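Local coordinates for protein trehalose-6-phosphate phosphatase (Candida albicans, PDB 5DXF) that belongs to glycosyltransferase family 20 and, as expected for the GT-B clan, is built from two Rossmann-like halves that face each other, at residues I200-D205 with N514-F519; E236-L241 with Q246-M251; E319-L324 with L422-L427; K468-V473 with S501-K506. All coordinates share one frame; numbering follows the deposited sequence.

Contact 1. Residues I200-D205 with N514-F519; sequences IIWIHD and NWTSTF
The Trp202 indole has the Phe519 ring lying offset over one face, and on the opposite face it carries CE1 of His204, two residues further along the same strand. The Phe519 ring is nearly parallel to the six-membered ring of Trp202, with planes at 28°, but is slid so far aside that the two hardly overlap; Phe519 CE2 comes to rest 3.6 Å from Trp202 NE1. Trp515 approaches obliquely, its CH2 lying 3.5 Å from Trp202 CZ2, and the two six-membered rings have centroids 5.4 Å apart. Further along the benzo ring, Trp202 CZ3 is 3.9 Å from the backbone O of Thr516. With CG swung opposite its own amide nitrogen (chi1 -161°), Trp202 spans the distance from strand to helix, whose axes pass 12.1 Å apart at their closest. Trp515 is fixed at its other end, where NE1 donates to Leu297 O and Phe227 meets the ring edge-to-face. Three aromatic residues thus form a buried cluster between central strand 200-204 of the N-terminal sheet and C-terminal helix 512-526, an arrangement consistent with the GT-B fold, in which the end of the chain crosses back onto the N-terminal half.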
loop_
_atom_site.group_PDB
_atom_site.type_symbol
_atom_site.label_atom_id
_atom_site.label_comp_id
_atom_site.label_asym_id
_atom_site.label_seq_id
_atom_site.Cartn_x
_atom_site.Cartn_y
_atom_site.Cartn_z
ATOM N N ILE A 200 -6.763 -0.541 23.583
ATOM C CA ILE A 200 -7.358 -0.956 22.329
ATOM C C ILE A 200 -6.176 -1.307 21.419
ATOM O O ILE A 200 -5.207 -0.545 21.319
ATOM C CB ILE A 200 -8.270 0.163 21.757
ATOM C CG1 ILE A 200 -9.034 -0.310 20.519
ATOM C CG2 ILE A 200 -7.481 1.453 21.542
ATOM C CD1 ILE A 200 -9.905 0.761 19.911
ATOM N N ILE A 201 -6.224 -2.469 20.783
ATOM C CA ILE A 201 -5.090 -2.925 19.993
ATOM C C ILE A 201 -5.392 -2.959 18.510
ATOM O O ILE A 201 -6.390 -3.522 18.087
ATOM C CB ILE A 201 -4.599 -4.319 20.425
ATOM C CG1 ILE A 201 -4.522 -4.411 21.940
ATOM C CG2 ILE A 201 -3.231 -4.597 19.839
ATOM C CD1 ILE A 201 -3.365 -3.640 22.529
ATOM N N TRP A 202 -4.515 -2.344 17.730
ATOM C CA TRP A 202 -4.638 -2.339 16.288
ATOM C C TRP A 202 -3.402 -2.977 15.697
ATOM O O TRP A 202 -2.298 -2.569 15.997
ATOM C CB TRP A 202 -4.768 -0.905 15.795
ATOM C CG TRP A 202 -5.320 -0.803 14.441
ATOM C CD1 TRP A 202 -5.341 -1.770 13.505
ATOM C CD2 TRP A 202 -5.935 0.340 13.853
ATOM N NE1 TRP A 202 -5.930 -1.313 12.366
ATOM C CE2 TRP A 202 -6.304 -0.015 12.553
ATOM C CE3 TRP A 202 -6.209 1.629 14.299
ATOM C CZ2 TRP A 202 -6.933 0.865 11.694
ATOM C CZ3 TRP A 202 -6.836 2.501 13.446
ATOM C CH2 TRP A 202 -7.190 2.118 12.159
ATOM N N ILE A 203 -3.586 -3.980 14.852
ATOM C CA ILE A 203 -2.459 -4.651 14.223
ATOM C C ILE A 203 -2.598 -4.694 12.717
ATOM O O ILE A 203 -3.687 -4.904 12.195
ATOM C CB ILE A 203 -2.277 -6.077 14.731
ATOM C CG1 ILE A 203 -2.165 -6.092 16.246
ATOM C CG2 ILE A 203 -1.032 -6.678 14.122
ATOM C CD1 ILE A 203 -3.197 -6.975 16.903
ATOM N N HIS A 204 -1.497 -4.514 12.006
ATOM C CA HIS A 204 -1.572 -4.470 10.557
ATOM C C HIS A 204 -0.763 -5.522 9.816
ATOM O O HIS A 204 0.402 -5.745 10.094
ATOM C CB HIS A 204 -1.171 -3.088 10.059
ATOM C CG HIS A 204 -1.816 -1.967 10.804
ATOM N ND1 HIS A 204 -2.730 -1.121 10.221
ATOM C CD2 HIS A 204 -1.666 -1.538 12.074
ATOM C CE1 HIS A 204 -3.124 -0.224 11.103
ATOM N NE2 HIS A 204 -2.495 -0.459 12.237
ATOM N N ASP A 205 -1.426 -6.169 8.873
ATOM C CA ASP A 205 -0.804 -6.894 7.773
ATOM C C ASP A 205 -0.283 -8.302 8.026
ATOM O O ASP A 205 -0.391 -8.838 9.110
ATOM C CB ASP A 205 0.257 -6.041 7.092
ATOM C CG ASP A 205 -0.195 -5.519 5.759
ATOM O OD1 ASP A 205 -1.365 -5.723 5.403
ATOM O OD2 ASP A 205 0.617 -4.898 5.060
ATOM N N ASN A 514 -10.278 10.292 8.910
ATOM C CA ASN A 514 -11.635 9.807 9.068
ATOM C C ASN A 514 -11.689 8.287 8.972
ATOM O O ASN A 514 -12.548 7.661 9.588
ATOM C CB ASN A 514 -12.572 10.443 8.028
ATOM C CG ASN A 514 -13.987 9.886 8.100
ATOM O OD1 ASN A 514 -14.386 9.075 7.265
ATOM N ND2 ASN A 514 -14.749 10.319 9.101
ATOM N N TRP A 515 -10.864 7.708 8.108
ATOM C CA TRP A 515 -10.808 6.264 7.980
ATOM C C TRP A 515 -10.297 5.677 9.268
ATOM O O TRP A 515 -10.839 4.719 9.789
ATOM C CB TRP A 515 -9.904 5.866 6.813
ATOM C CG TRP A 515 -9.512 4.415 6.769
ATOM C CD1 TRP A 515 -10.117 3.431 6.064
ATOM C CD2 TRP A 515 -8.414 3.800 7.442
ATOM N NE1 TRP A 515 -9.480 2.243 6.261
ATOM C CE2 TRP A 515 -8.426 2.444 7.104
ATOM C CE3 TRP A 515 -7.422 4.267 8.299
ATOM C CZ2 TRP A 515 -7.488 1.551 7.592
ATOM C CZ3 TRP A 515 -6.500 3.388 8.780
ATOM C CH2 TRP A 515 -6.531 2.044 8.428
ATOM N N THR A 516 -9.253 6.280 9.803
ATOM C CA THR A 516 -8.687 5.789 11.040
ATOM C C THR A 516 -9.659 5.948 12.207
ATOM O O THR A 516 -9.800 5.061 13.031
ATOM C CB THR A 516 -7.247 6.308 11.303
ATOM O OG1 THR A 516 -7.088 6.670 12.675
ATOM C CG2 THR A 516 -6.881 7.482 10.403
ATOM N N SER A 517 -10.348 7.076 12.265
ATOM C CA SER A 517 -11.350 7.280 13.301
ATOM C C SER A 517 -12.539 6.325 13.215
ATOM O O SER A 517 -12.926 5.724 14.198
ATOM C CB SER A 517 -11.838 8.728 13.243
ATOM O OG SER A 517 -13.097 8.890 13.861
ATOM N N THR A 518 -13.071 6.165 12.016
ATOM C CA THR A 518 -14.155 5.233 11.723
ATOM C C THR A 518 -13.813 3.805 12.141
ATOM O O THR A 518 -14.639 3.125 12.749
ATOM C CB THR A 518 -14.517 5.230 10.222
ATOM O OG1 THR A 518 -14.729 6.575 9.774
ATOM C CG2 THR A 518 -15.773 4.408 9.975
ATOM N N PHE A 519 -12.597 3.356 11.835
ATOM C CA PHE A 519 -12.240 1.981 12.149
ATOM C C PHE A 519 -12.152 1.753 13.655
ATOM O O PHE A 519 -12.620 0.722 14.147
ATOM C CB PHE A 519 -10.927 1.574 11.479
ATOM C CG PHE A 519 -10.688 0.095 11.510
ATOM C CD1 PHE A 519 -11.436 -0.756 10.711
ATOM C CD2 PHE A 519 -9.745 -0.451 12.363
ATOM C CE1 PHE A 519 -11.236 -2.121 10.748
ATOM C CE2 PHE A 519 -9.536 -1.816 12.402
ATOM C CZ PHE A 519 -10.284 -2.653 11.595
#

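Contact 2. Residues E236-L241 with Q246-M251; sequences EYFRCL and QLLDGM
Phe238 and Leu241 reach across to Leu247, Leu248 and Met251, and the conformations of these side chains decide where they meet. CG of Phe238 points opposite the backbone nitrogen (chi1 -170°), which carries the far end of the ring to the second helix. There its CE2 and CZ are each 3.7 Å from Leu248 CD1, while CZ also lies 4.2 Å from Leu247 CB and 4.3 Å from Met251 CE. All three approach the ring at a slant. In Leu241 CG lies trans to the carbonyl carbon (chi1 -62°), and the first torsion of Leu247 is similar; their side chains run at about a right angle and touch through Leu241 CD1 and Leu247 CD1, 3.5 Å apart. What brings Phe238 and Leu241 onto the same side is the type I turn between them, closed by the bond from Leu241 N to Phe238 O. Helix 262-274 covers another part of this apolar group through Cys271, and helix 147-160 packs on Leu241 and Leu247 through Leu156. Packing of this kind, purely hydrophobic and local in sequence, joins the short helices 235-238 and 244-251, which lie in the chain between strands 223-227 and 256-259 of the Rossmann-like N-terminal half.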
loop_
_atom_site.group_PDB
_atom_site.type_symbol
_atom_site.label_atom_id
_atom_site.label_comp_id
_atom_site.label_asym_id
_atom_site.label_seq_id
_atom_site.Cartn_x
_atom_site.Cartn_y
_atom_site.Cartn_z
ATOM N N GLU A 236 -9.060 -21.269 -2.813
ATOM C CA GLU A 236 -8.270 -22.118 -3.676
ATOM C C GLU A 236 -6.785 -21.856 -3.560
ATOM O O GLU A 236 -6.003 -22.788 -3.564
ATOM C CB GLU A 236 -8.646 -21.885 -5.121
ATOM C CG GLU A 236 -10.064 -21.454 -5.344
ATOM C CD GLU A 236 -10.565 -21.915 -6.675
ATOM O OE1 GLU A 236 -11.029 -23.051 -6.744
ATOM O OE2 GLU A 236 -10.486 -21.163 -7.654
ATOM N N TYR A 237 -6.396 -20.593 -3.478
ATOM C CA TYR A 237 -5.001 -20.213 -3.309
ATOM C C TYR A 237 -4.544 -20.369 -1.866
ATOM O O TYR A 237 -3.407 -20.759 -1.610
ATOM C CB TYR A 237 -4.783 -18.774 -3.781
ATOM C CG TYR A 237 -4.221 -18.687 -5.177
ATOM C CD1 TYR A 237 -2.856 -18.785 -5.396
ATOM C CD2 TYR A 237 -5.053 -18.519 -6.275
ATOM C CE1 TYR A 237 -2.330 -18.713 -6.668
ATOM C CE2 TYR A 237 -4.537 -18.446 -7.554
ATOM C CZ TYR A 237 -3.174 -18.543 -7.743
ATOM O OH TYR A 237 -2.657 -18.470 -9.014
ATOM N N PHE A 238 -5.437 -20.075 -0.927
ATOM C CA PHE A 238 -5.078 -20.094 0.484
ATOM C C PHE A 238 -4.824 -21.506 1.012
ATOM O O PHE A 238 -4.036 -21.691 1.942
ATOM C CB PHE A 238 -6.167 -19.416 1.323
ATOM C CG PHE A 238 -5.766 -19.177 2.749
ATOM C CD1 PHE A 238 -4.957 -18.102 3.079
ATOM C CD2 PHE A 238 -6.185 -20.033 3.756
ATOM C CE1 PHE A 238 -4.575 -17.881 4.386
ATOM C CE2 PHE A 238 -5.806 -19.816 5.068
ATOM C CZ PHE A 238 -4.999 -18.738 5.382
ATOM N N ARG A 239 -5.462 -22.491 0.403
ATOM C CA ARG A 239 -5.341 -23.880 0.811
ATOM C C ARG A 239 -3.920 -24.397 0.643
ATOM O O ARG A 239 -3.511 -25.336 1.298
ATOM C CB ARG A 239 -6.323 -24.751 0.032
ATOM C CG ARG A 239 -7.762 -24.606 0.488
ATOM C CD ARG A 239 -8.492 -25.929 0.549
ATOM N NE ARG A 239 -8.605 -26.550 -0.761
ATOM C CZ ARG A 239 -9.408 -26.130 -1.724
ATOM N NH1 ARG A 239 -10.189 -25.082 -1.529
ATOM N NH2 ARG A 239 -9.427 -26.763 -2.882
ATOM N N CYS A 240 -3.176 -23.779 -0.255
ATOM C CA CYS A 240 -1.825 -24.193 -0.565
ATOM C C CYS A 240 -0.927 -24.114 0.641
ATOM O O CYS A 240 -0.003 -24.888 0.778
ATOM C CB CYS A 240 -1.262 -23.334 -1.679
ATOM S SG CYS A 240 -2.250 -23.385 -3.174
ATOM N N LEU A 241 -1.221 -23.181 1.521
ATOM C CA LEU A 241 -0.385 -22.986 2.674
ATOM C C LEU A 241 -0.451 -24.164 3.621
ATOM O O LEU A 241 -1.508 -24.627 3.991
ATOM C CB LEU A 241 -0.783 -21.707 3.392
ATOM C CG LEU A 241 -0.643 -20.409 2.608
ATOM C CD1 LEU A 241 -1.284 -19.267 3.373
ATOM C CD2 LEU A 241 0.816 -20.113 2.361
ATOM N N GLN A 246 -3.321 -22.473 11.034
ATOM C CA GLN A 246 -2.749 -21.589 12.038
ATOM C C GLN A 246 -2.858 -20.112 11.653
ATOM O O GLN A 246 -3.116 -19.283 12.504
ATOM C CB GLN A 246 -1.329 -21.980 12.448
ATOM C CG GLN A 246 -0.596 -22.873 11.477
ATOM C CD GLN A 246 -1.244 -24.216 11.321
ATOM O OE1 GLN A 246 -2.358 -24.309 10.829
ATOM N NE2 GLN A 246 -0.548 -25.264 11.731
ATOM N N LEU A 247 -2.664 -19.777 10.383
ATOM C CA LEU A 247 -2.809 -18.391 9.967
ATOM C C LEU A 247 -4.238 -17.878 10.090
ATOM O O LEU A 247 -4.481 -16.826 10.658
ATOM C CB LEU A 247 -2.336 -18.232 8.527
ATOM C CG LEU A 247 -0.915 -18.677 8.237
ATOM C CD1 LEU A 247 -0.799 -19.234 6.836
ATOM C CD2 LEU A 247 0.027 -17.510 8.420
ATOM N N LEU A 248 -5.183 -18.665 9.605
ATOM C CA LEU A 248 -6.604 -18.369 9.774
ATOM C C LEU A 248 -7.025 -18.256 11.248
ATOM O O LEU A 248 -7.681 -17.280 11.661
ATOM C CB LEU A 248 -7.423 -19.456 9.094
ATOM C CG LEU A 248 -8.600 -19.006 8.241
ATOM C CD1 LEU A 248 -8.148 -17.992 7.209
ATOM C CD2 LEU A 248 -9.219 -20.207 7.564
ATOM N N ASP A 249 -6.666 -19.289 12.016
ATOM C CA ASP A 249 -6.776 -19.281 13.475
ATOM C C ASP A 249 -6.297 -17.936 13.970
ATOM O O ASP A 249 -7.109 -17.104 14.368
ATOM C CB ASP A 249 -5.947 -20.411 14.094
ATOM C CG ASP A 249 -6.066 -20.485 15.597
ATOM O OD1 ASP A 249 -7.171 -20.785 16.105
ATOM O OD2 ASP A 249 -5.033 -20.274 16.267
ATOM N N GLY A 250 -4.980 -17.736 13.884
ATOM C CA GLY A 250 -4.311 -16.493 14.233
ATOM C C GLY A 250 -5.129 -15.246 13.980
ATOM O O GLY A 250 -5.319 -14.425 14.877
ATOM N N MET A 251 -5.651 -15.121 12.766
ATOM C CA MET A 251 -6.441 -13.951 12.404
ATOM C C MET A 251 -7.758 -13.883 13.167
ATOM O O MET A 251 -8.251 -12.789 13.461
ATOM C CB MET A 251 -6.712 -13.930 10.899
ATOM C CG MET A 251 -5.479 -13.672 10.051
ATOM S SD MET A 251 -5.856 -13.517 8.289
ATOM C CE MET A 251 -5.413 -15.154 7.705
#

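Contact 3. Residues E319-L324 with L422-L427; sequences EKVQAL and LRVADL
Val424 is the tight point of this contact, its CG2 methyl lodged against Val321 and Leu324, one helical turn apart. That methyl lies 3.6 Å from Val321 CG1 and also 3.6 Å from the backbone O of Val321, while Leu324 CD1 approaches it to 3.8 Å. The valine side chains slide past each other in opposite directions, and the CA atoms of Val321 and Val424 are 5.9 Å apart. At Arg423 the packing is looser and mixed in character. The Arg423 chain bends at its third torsion (chi3 60°), folding the guanidinium back so that one of its faces receives Val321 CG2, 4.0 Å from Arg423 CZ. The charged end is tied down from outside, by a salt bridge from NH2 to Glu318 OE2 and a hydrogen bond from NH1 to Ala310 O. On the solvent side of helix 317-327, Ala323 and Glu319 are exposed, and Lys320 turns to a salt bridge with Glu416. Beyond Val424 the chain leaves its helix and runs into strand 428-430, Leu427 pairing through its backbone with Val335: a helix-to-strand connection of the Rossmann-like C-terminal half of a GT-B fold, with helix 317-327 packed against the end of helix 415-424.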
loop_
_atom_site.group_PDB
_atom_site.type_symbol
_atom_site.label_atom_id
_atom_site.label_comp_id
_atom_site.label_asym_id
_atom_site.label_seq_id
_atom_site.Cartn_x
_atom_site.Cartn_y
_atom_site.Cartn_z
ATOM N N GLU A 319 8.526 25.752 -8.181
ATOM C CA GLU A 319 9.670 25.957 -9.056
ATOM C C GLU A 319 9.942 24.715 -9.857
ATOM O O GLU A 319 10.216 24.777 -11.047
ATOM C CB GLU A 319 10.929 26.300 -8.269
ATOM C CG GLU A 319 10.716 26.628 -6.809
ATOM C CD GLU A 319 12.004 27.006 -6.114
ATOM O OE1 GLU A 319 11.937 27.489 -4.962
ATOM O OE2 GLU A 319 13.081 26.822 -6.720
ATOM N N LYS A 320 9.867 23.573 -9.194
ATOM C CA LYS A 320 10.086 22.307 -9.864
ATOM C C LYS A 320 9.045 22.043 -10.934
ATOM O O LYS A 320 9.373 21.615 -12.023
ATOM C CB LYS A 320 10.098 21.186 -8.844
ATOM C CG LYS A 320 10.853 21.540 -7.582
ATOM C CD LYS A 320 10.950 20.353 -6.651
ATOM C CE LYS A 320 12.353 20.192 -6.122
ATOM N NZ LYS A 320 12.358 20.148 -4.640
ATOM N N VAL A 321 7.794 22.336 -10.626
ATOM C CA VAL A 321 6.700 22.149 -11.570
ATOM C C VAL A 321 6.895 23.008 -12.812
ATOM O O VAL A 321 6.713 22.536 -13.936
ATOM C CB VAL A 321 5.334 22.480 -10.933
ATOM C CG1 VAL A 321 4.242 22.505 -11.992
ATOM C CG2 VAL A 321 4.998 21.478 -9.834
ATOM N N GLN A 322 7.276 24.264 -12.612
ATOM C CA GLN A 322 7.477 25.170 -13.737
ATOM C C GLN A 322 8.730 24.796 -14.524
ATOM O O GLN A 322 8.800 24.996 -15.740
ATOM C CB GLN A 322 7.566 26.619 -13.252
ATOM C CG GLN A 322 6.743 27.588 -14.084
ATOM C CD GLN A 322 5.273 27.215 -14.125
ATOM O OE1 GLN A 322 4.697 27.025 -15.197
ATOM N NE2 GLN A 322 4.657 27.108 -12.954
ATOM N N ALA A 323 9.714 24.243 -13.822
ATOM C CA ALA A 323 10.957 23.810 -14.450
ATOM C C ALA A 323 10.724 22.591 -15.336
ATOM O O ALA A 323 11.239 22.512 -16.447
ATOM C CB ALA A 323 12.007 23.503 -13.396
ATOM N N LEU A 324 9.947 21.643 -14.823
ATOM C CA LEU A 324 9.548 20.458 -15.572
ATOM C C LEU A 324 8.671 20.848 -16.754
ATOM O O LEU A 324 8.789 20.284 -17.841
ATOM C CB LEU A 324 8.811 19.475 -14.658
ATOM C CG LEU A 324 9.656 18.752 -13.609
ATOM C CD1 LEU A 324 8.769 18.148 -12.532
ATOM C CD2 LEU A 324 10.508 17.676 -14.263
ATOM N N LEU A 422 3.726 14.597 -10.163
ATOM C CA LEU A 422 2.287 14.363 -10.236
ATOM C C LEU A 422 1.540 15.584 -10.770
ATOM O O LEU A 422 0.627 15.446 -11.585
ATOM C CB LEU A 422 1.732 13.969 -8.867
ATOM C CG LEU A 422 2.184 12.606 -8.338
ATOM C CD1 LEU A 422 1.500 12.285 -7.019
ATOM C CD2 LEU A 422 1.923 11.510 -9.364
ATOM N N ARG A 423 1.928 16.776 -10.325
ATOM C CA ARG A 423 1.265 18.000 -10.771
ATOM C C ARG A 423 1.493 18.307 -12.257
ATOM O O ARG A 423 0.560 18.707 -12.952
ATOM C CB ARG A 423 1.714 19.191 -9.918
ATOM C CG ARG A 423 0.899 19.390 -8.646
ATOM C CD ARG A 423 1.287 20.676 -7.934
ATOM N NE ARG A 423 1.060 21.848 -8.773
ATOM C CZ ARG A 423 1.526 23.065 -8.509
ATOM N NH1 ARG A 423 2.254 23.278 -7.420
ATOM N NH2 ARG A 423 1.268 24.068 -9.336
ATOM N N VAL A 424 2.715 18.117 -12.752
ATOM C CA VAL A 424 3.006 18.419 -14.155
ATOM C C VAL A 424 2.388 17.369 -15.082
ATOM O O VAL A 424 2.267 17.582 -16.288
ATOM C CB VAL A 424 4.535 18.494 -14.432
ATOM C CG1 VAL A 424 4.823 19.134 -15.796
ATOM C CG2 VAL A 424 5.251 19.271 -13.335
ATOM N N ALA A 425 1.985 16.239 -14.512
ATOM C CA ALA A 425 1.463 15.130 -15.307
ATOM C C ALA A 425 0.218 15.498 -16.114
ATOM O O ALA A 425 -0.718 16.109 -15.594
ATOM C CB ALA A 425 1.161 13.950 -14.409
ATOM N N ASP A 426 0.223 15.146 -17.391
ATOM C CA ASP A 426 -0.949 15.271 -18.224
ATOM C C ASP A 426 -1.763 13.982 -18.180
ATOM O O ASP A 426 -2.898 13.936 -18.620
ATOM C CB ASP A 426 -0.545 15.605 -19.659
ATOM C CG ASP A 426 0.209 16.923 -19.767
ATOM O OD1 ASP A 426 -0.404 17.995 -19.577
ATOM O OD2 ASP A 426 1.420 16.884 -20.050
ATOM N N LEU A 427 -1.157 12.931 -17.646
ATOM C CA LEU A 427 -1.820 11.644 -17.507
ATOM C C LEU A 427 -1.295 10.864 -16.315
ATOM O O LEU A 427 -0.148 10.995 -15.939
ATOM C CB LEU A 427 -1.625 10.814 -18.769
ATOM C CG LEU A 427 -2.731 9.851 -19.179
ATOM C CD1 LEU A 427 -2.164 8.692 -19.962
ATOM C CD2 LEU A 427 -3.510 9.338 -17.991
#

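Contact 4. Residues K468-V473 with S501-K506; sequences KDAIMV and SKLYEK
Leu503 presses its CD2 methyl onto Ala470, in the segment that leads to strand 471-473 at the edge of a parallel sheet in the Rossmann-like C-terminal half. That methyl is 3.5 Å from Ala470 N and 3.7 Å from Ala470 CB, so it packs against backbone as much as side chain; the sister methyl CD1 follows at 4.1 Å from the same CB. With CG trans to the carbonyl carbon (chi1 -61°), the leucine turns both methyls towards Ala470. At the exposed border, Asp469 meets the aliphatic part of Lys502, with CG of the aspartate 4.3 Å from CD of the lysine. In the next shell, Leu467 lies on both Leu503 and Lys506, and Lys506 NZ makes a weak hydrogen bond to Val466 O. Ile471 and Val473 share backbone hydrogen bonds with Leu457 on the neighbouring strand. Further along helix 493-509, the Tyr504 hydroxyl is hydrogen-bonded to both Glu307 OE2 and Lys449 NZ. Back at the exposed border, the charges of Asp469 and Lys502 are opposite but do not touch, and any attraction between them is probably modest, since Asp469 OD1 stays 4.9 Å from Lys502 NZ.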
loop_
_atom_site.group_PDB
_atom_site.type_symbol
_atom_site.label_atom_id
_atom_site.label_comp_id
_atom_site.label_asym_id
_atom_site.label_seq_id
_atom_site.Cartn_x
_atom_site.Cartn_y
_atom_site.Cartn_z
ATOM N N LYS A 468 -15.120 4.972 -8.591
ATOM C CA LYS A 468 -15.935 4.322 -9.614
ATOM C C LYS A 468 -16.025 5.115 -10.915
ATOM O O LYS A 468 -16.078 4.536 -11.999
ATOM C CB LYS A 468 -17.350 4.059 -9.077
ATOM C CG LYS A 468 -17.489 2.771 -8.277
ATOM C CD LYS A 468 -18.953 2.417 -8.049
ATOM C CE LYS A 468 -19.553 3.212 -6.900
ATOM N NZ LYS A 468 -21.033 3.345 -7.040
ATOM N N ASP A 469 -16.034 6.439 -10.806
ATOM C CA ASP A 469 -16.237 7.302 -11.969
ATOM C C ASP A 469 -14.981 7.480 -12.822
ATOM O O ASP A 469 -15.047 8.030 -13.921
ATOM C CB ASP A 469 -16.751 8.671 -11.517
ATOM C CG ASP A 469 -18.229 8.656 -11.181
ATOM O OD1 ASP A 469 -19.027 8.225 -12.040
ATOM O OD2 ASP A 469 -18.591 9.069 -10.059
ATOM N N ALA A 470 -13.842 7.017 -12.317
ATOM C CA ALA A 470 -12.586 7.130 -13.052
ATOM C C ALA A 470 -12.617 6.287 -14.319
ATOM O O ALA A 470 -13.338 5.291 -14.393
ATOM C CB ALA A 470 -11.414 6.712 -12.173
ATOM N N ILE A 471 -11.838 6.696 -15.316
ATOM C CA ILE A 471 -11.672 5.905 -16.528
ATOM C C ILE A 471 -11.041 4.566 -16.159
ATOM O O ILE A 471 -10.112 4.513 -15.360
ATOM C CB ILE A 471 -10.805 6.641 -17.570
ATOM C CG1 ILE A 471 -11.361 8.044 -17.830
ATOM C CG2 ILE A 471 -10.742 5.855 -18.867
ATOM C CD1 ILE A 471 -10.554 8.855 -18.827
ATOM N N MET A 472 -11.533 3.489 -16.748
ATOM C CA MET A 472 -11.120 2.165 -16.337
ATOM C C MET A 472 -10.561 1.367 -17.484
ATOM O O MET A 472 -10.944 1.558 -18.628
ATOM C CB MET A 472 -12.300 1.428 -15.740
ATOM C CG MET A 472 -12.874 2.110 -14.526
ATOM S SD MET A 472 -12.007 1.610 -13.051
ATOM C CE MET A 472 -13.110 2.229 -11.802
ATOM N N VAL A 473 -9.636 0.473 -17.169
ATOM C CA VAL A 473 -9.014 -0.343 -18.192
ATOM C C VAL A 473 -8.765 -1.770 -17.726
ATOM O O VAL A 473 -8.714 -2.043 -16.539
ATOM C CB VAL A 473 -7.728 0.330 -18.713
ATOM C CG1 VAL A 473 -6.508 -0.038 -17.887
ATOM C CG2 VAL A 473 -7.532 0.075 -20.193
ATOM N N SER A 501 -13.407 16.780 -10.827
ATOM C CA SER A 501 -14.244 17.217 -9.716
ATOM C C SER A 501 -14.734 15.989 -8.964
ATOM O O SER A 501 -14.423 15.808 -7.775
ATOM C CB SER A 501 -15.430 18.057 -10.193
ATOM O OG SER A 501 -16.187 18.524 -9.088
ATOM N N LYS A 502 -15.468 15.142 -9.686
ATOM C CA LYS A 502 -16.028 13.906 -9.140
ATOM C C LYS A 502 -15.008 13.105 -8.337
ATOM O O LYS A 502 -15.236 12.779 -7.163
ATOM C CB LYS A 502 -16.591 13.038 -10.273
ATOM C CG LYS A 502 -17.663 13.722 -11.110
ATOM C CD LYS A 502 -18.104 12.861 -12.284
ATOM C CE LYS A 502 -19.204 13.554 -13.076
ATOM N NZ LYS A 502 -20.486 12.793 -13.080
ATOM N N LEU A 503 -13.875 12.809 -8.970
ATOM C CA LEU A 503 -12.820 12.032 -8.330
ATOM C C LEU A 503 -12.217 12.749 -7.127
ATOM O O LEU A 503 -11.861 12.114 -6.138
ATOM C CB LEU A 503 -11.708 11.708 -9.326
ATOM C CG LEU A 503 -12.102 10.888 -10.550
ATOM C CD1 LEU A 503 -10.899 10.695 -11.458
ATOM C CD2 LEU A 503 -12.679 9.552 -10.124
ATOM N N TYR A 504 -12.102 14.070 -7.213
ATOM C CA TYR A 504 -11.479 14.846 -6.147
ATOM C C TYR A 504 -12.327 14.807 -4.888
ATOM O O TYR A 504 -11.830 14.448 -3.821
ATOM C CB TYR A 504 -11.242 16.288 -6.588
ATOM C CG TYR A 504 -10.506 17.139 -5.584
ATOM C CD1 TYR A 504 -9.137 17.000 -5.391
ATOM C CD2 TYR A 504 -11.178 18.092 -4.838
ATOM C CE1 TYR A 504 -8.461 17.788 -4.470
ATOM C CE2 TYR A 504 -10.517 18.881 -3.919
ATOM C CZ TYR A 504 -9.162 18.728 -3.738
ATOM O OH TYR A 504 -8.518 19.521 -2.818
ATOM N N GLU A 505 -13.608 15.154 -4.997
ATOM C CA GLU A 505 -14.465 15.072 -3.815
ATOM C C GLU A 505 -14.652 13.618 -3.365
ATOM O O GLU A 505 -14.862 13.362 -2.179
ATOM C CB GLU A 505 -15.825 15.742 -4.061
ATOM C CG GLU A 505 -16.374 15.622 -5.464
ATOM C CD GLU A 505 -17.824 16.034 -5.535
ATOM O OE1 GLU A 505 -18.115 17.242 -5.382
ATOM O OE2 GLU A 505 -18.677 15.143 -5.731
ATOM N N LYS A 506 -14.548 12.667 -4.293
ATOM C CA LYS A 506 -14.645 11.260 -3.904
ATOM C C LYS A 506 -13.454 10.841 -3.039
ATOM O O LYS A 506 -13.604 10.062 -2.097
ATOM C CB LYS A 506 -14.746 10.344 -5.123
ATOM C CG LYS A 506 -15.171 8.923 -4.765
ATOM C CD LYS A 506 -16.500 8.926 -4.010
ATOM C CE LYS A 506 -16.884 7.535 -3.525
ATOM N NZ LYS A 506 -15.875 6.968 -2.588
#

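Contacts 1 and 2 are buried throughout and lie in the N-terminal half, contact 1 by way of the returning C-terminal helix, whereas contacts 3 and 4 are only partly buried and lie in the C-terminal half. Chemistry follows place: aromatic rings in contact 1, aliphatic groups around one phenylalanine in contact 2, and small apolar points edged by charged side chains in contacts 3 and 4. In all four, the segments meet without direct polar bonds. No secondary-structure element is shared, but helix 493-509 of contact 4 is followed directly by helix 512-526 of contact 1, so the chain passes from one half to the other. Contacts 2 and 3, centres about 45 Å apart, lie on opposite sides of the chain's centre.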